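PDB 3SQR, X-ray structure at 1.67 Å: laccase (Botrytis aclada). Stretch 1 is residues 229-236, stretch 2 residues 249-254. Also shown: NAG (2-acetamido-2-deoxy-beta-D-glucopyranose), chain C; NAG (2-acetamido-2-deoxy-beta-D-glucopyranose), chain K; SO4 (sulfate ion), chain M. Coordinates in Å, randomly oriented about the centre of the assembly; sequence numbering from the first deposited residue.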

# COMPACT_ATOMS: atom_id res chain seq x y z
N LEU A 229 3.48 -10.85 11.43
CA LEU A 229 4.52 -11.52 10.62
C LEU A 229 5.48 -10.50 10.15
O LEU A 229 5.11 -9.35 9.85
N MET A 230 6.75 -10.92 10.14
CA MET A 230 7.79 -10.14 9.54
C MET A 230 8.32 -10.93 8.38
O MET A 230 8.88 -12.01 8.53
N ASN A 231 8.19 -10.34 7.21
CA ASN A 231 8.44 -11.01 5.96
C ASN A 231 7.86 -12.39 5.93
O ASN A 231 8.50 -13.31 5.46
N GLY A 232 6.62 -12.51 6.40
CA GLY A 232 5.88 -13.73 6.26
C GLY A 232 6.08 -14.75 7.37
O GLY A 232 5.53 -15.80 7.28
N THR A 233 6.88 -14.42 8.38
CA THR A 233 7.12 -15.38 9.48
C THR A 233 7.15 -14.77 10.86
O THR A 233 7.39 -13.58 11.01
N ASN A 234 6.87 -15.61 11.87
CA ASN A 234 7.07 -15.26 13.23
C ASN A 234 6.98 -16.51 14.09
O ASN A 234 6.59 -17.58 13.60
N THR A 235 7.45 -16.38 15.32
CA THR A 235 7.20 -17.36 16.35
C THR A 235 5.75 -17.33 16.77
O THR A 235 5.01 -16.36 16.53
N PHE A 236 5.29 -18.40 17.40
CA PHE A 236 4.05 -18.35 18.13
C PHE A 236 4.10 -19.51 19.14
O PHE A 236 4.49 -20.62 18.78
N GLY A 249 6.47 -24.29 15.89
CA GLY A 249 7.66 -24.27 15.03
C GLY A 249 7.84 -22.96 14.28
O GLY A 249 8.72 -22.85 13.42
N GLY A 250 7.03 -21.95 14.62
CA GLY A 250 7.21 -20.67 13.94
C GLY A 250 8.60 -20.19 14.23
O GLY A 250 9.10 -20.37 15.34
N LYS A 251 9.19 -19.50 13.28
CA LYS A 251 10.51 -18.97 13.40
C LYS A 251 10.52 -17.49 13.12
O LYS A 251 9.82 -17.02 12.24
N LYS A 252 11.37 -16.78 13.85
CA LYS A 252 11.64 -15.40 13.61
C LYS A 252 12.20 -15.23 12.23
O LYS A 252 13.05 -16.03 11.75
N PHE A 253 11.72 -14.17 11.58
CA PHE A 253 12.36 -13.64 10.41
C PHE A 253 13.84 -13.45 10.72
O PHE A 253 14.20 -13.02 11.79
N GLU A 254 14.68 -13.80 9.78
CA GLU A 254 16.12 -13.63 9.97
C GLU A 254 16.72 -12.98 8.78
O GLU A 254 16.34 -13.32 7.63

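Although the two stretches run side by side, no direct backbone-to-backbone hydrogen bond joins them; side chains and bridging waters do the work instead. The backbones nevertheless come close, with N234 O only 3.2 Å from K251 N, but the angle there is too poor for a hydrogen bond. T233 supplies one direct link. Its CA-to-CB bond points toward the other stretch, and with chi1 at t its OG1 donates to K251 O at 2.6 Å. Water 2 then donates to T233 OG1 at 2.8 Å and accepts from K251 N at 2.9 Å, so the hydroxyl serves both polar groups of one backbone residue. Threonine also offers a methyl: CG2 lies 3.8 Å from F253 CB. Water 1 completes this region, donating to T233 O and accepting from F253 N, each at 2.8 Å.

F253, also directed toward stretch 1, has the largest covered area of any residue here. Its t rotamer (chi2 68°) sets the ring beside the type I' turn from M230 to T233. M230, extended as t, t and then m, brings SD to 3.6 Å from F253 CD2, an oblique sulfur-aromatic approach in which a flexible, polarizable thioether suits a flat ring. N231 CB touches F253 CD1 at 3.6 Å, while its ND2 is bonded covalently to C1 of the chain C NAG at 1.4 Å, as asparagine's amide permits. The acetamido methyl C8 of that sugar reaches the ring edge, 3.8 Å from F253 CZ. Within the turn, G232 adopts phi/psi of 87/2, where a CB would be jammed against the preceding carbonyl oxygen.

N234 and K252 both start away from the opposing stretch, yet their ends return. The long m, m, t, t chain of K252 carries NZ to N234 OD1, a 2.8 Å hydrogen bond, and to T235 OG1, a weak one at 3.4 Å. N234 OD1 also accepts from T235 N at 2.7 Å. T235, in the p rotamer, donates through OG1 to O7 of the chain K NAG at 2.7 Å and rests CG2 3.5 Å from G250 O.

G250 fits where a side chain could not: a CB would lie 2.2 Å from N234 O. Without one, G250 CA approaches N234 O to 3.2 Å in a CA-H...O contact. Water 3 accepts from G250 N at 2.8 Å, and water 4 accepts from F236 N at 3.0 Å. At the exposed margin, K251 points away and its NZ donates to sulfate O1 at 2.6 Å.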

# COMPACT_ATOMS: atom_id res chain seq x y z
CB LEU A 229 3.95 -12.19 9.40
CG LEU A 229 2.92 -13.30 9.64
CD1 LEU A 229 2.34 -13.73 8.33
CD2 LEU A 229 3.52 -14.46 10.32
CB MET A 230 8.92 -9.83 10.54
CG MET A 230 9.95 -8.93 10.00
SD MET A 230 11.15 -8.34 11.24
CE MET A 230 10.13 -7.33 12.31
CB ASN A 231 9.91 -11.01 5.61
CG ASN A 231 10.10 -10.82 4.13
OD1 ASN A 231 9.43 -10.01 3.49
ND2 ASN A 231 11.00 -11.58 3.58
CB THR A 233 8.41 -16.17 9.17
OG1 THR A 233 8.46 -17.28 10.05
CG2 THR A 233 9.61 -15.28 9.33
CB ASN A 234 6.03 -14.24 13.72
CG ASN A 234 6.51 -13.40 14.87
OD1 ASN A 234 7.55 -13.67 15.47
ND2 ASN A 234 5.79 -12.29 15.15
CB THR A 235 8.06 -17.10 17.54
OG1 THR A 235 7.90 -15.72 17.99
CG2 THR A 235 9.49 -17.42 17.23
CB PHE A 236 2.87 -18.53 17.21
CG PHE A 236 1.55 -18.22 17.84
CD1 PHE A 236 1.19 -16.89 18.09
CD2 PHE A 236 0.63 -19.21 18.13
CE1 PHE A 236 -0.06 -16.60 18.69
CE2 PHE A 236 -0.60 -18.94 18.74
CZ PHE A 236 -0.97 -17.63 18.99
CB LYS A 251 11.50 -19.66 12.44
CG LYS A 251 12.16 -20.92 13.00
CD LYS A 251 13.36 -21.41 12.12
CE LYS A 251 14.67 -20.56 12.28
NZ LYS A 251 15.84 -21.34 11.77
CB LYS A 252 12.65 -14.82 14.57
CG LYS A 252 12.12 -14.63 16.00
CD LYS A 252 10.85 -13.77 16.06
CE LYS A 252 10.44 -13.37 17.48
NZ LYS A 252 9.11 -12.59 17.51
CB PHE A 253 11.83 -12.26 10.09
CG PHE A 253 12.64 -11.51 9.07
CD1 PHE A 253 12.67 -11.95 7.75
CD2 PHE A 253 13.41 -10.40 9.41
CE1 PHE A 253 13.38 -11.28 6.77
CE2 PHE A 253 14.17 -9.71 8.43
CZ PHE A 253 14.16 -10.17 7.10
CB GLU A 254 16.77 -14.99 10.20
CG GLU A 254 18.23 -14.94 10.64
CD GLU A 254 19.25 -14.80 9.52
OE1 GLU A 254 18.89 -15.07 8.35
OE2 GLU A 254 20.41 -14.43 9.83
C1 NAG C . 11.27 -11.52 2.18
C2 NAG C . 12.77 -11.59 1.88
C3 NAG C . 12.94 -11.44 0.38
C4 NAG C . 12.17 -12.50 -0.39
C5 NAG C . 10.71 -12.64 0.16
C6 NAG C . 10.19 -14.03 -0.07
C7 NAG C . 14.60 -10.56 3.07
C8 NAG C . 15.29 -9.29 3.54
N2 NAG C . 13.46 -10.46 2.41
O3 NAG C . 14.30 -11.44 0.00
O4 NAG C . 12.12 -12.14 -1.79
O5 NAG C . 10.64 -12.59 1.56
O6 NAG C . 8.76 -14.03 0.08
O7 NAG C . 15.06 -11.68 3.28
C1 NAG K . 6.81 -12.96 22.90
C2 NAG K . 7.39 -14.33 23.12
C3 NAG K . 7.47 -14.62 24.64
C4 NAG K . 8.26 -13.47 25.27
C5 NAG K . 7.51 -12.18 25.03
C6 NAG K . 8.30 -11.00 25.58
C7 NAG K . 6.97 -15.79 21.23
C8 NAG K . 6.02 -16.72 20.55
N2 NAG K . 6.57 -15.26 22.40
O3 NAG K . 8.12 -15.86 24.83
O4 NAG K . 8.38 -13.59 26.65
O5 NAG K . 7.49 -11.98 23.65
O6 NAG K . 7.72 -9.87 25.00
O7 NAG K . 8.06 -15.53 20.67
S SO4 M . 17.97 -18.61 11.83
O1 SO4 M . 18.09 -20.04 12.05
O2 SO4 M . 16.86 -18.40 10.90
O3 SO4 M . 17.66 -17.92 13.07
O4 SO4 M . 19.23 -18.11 11.26
O HOH W 1 9.52 -12.74 12.69
O HOH W 2 7.70 -19.86 10.77
O HOH W 3 4.80 -21.45 16.31
O HOH W 4 7.50 -20.43 17.62
O HOH W 5 6.92 -22.95 18.40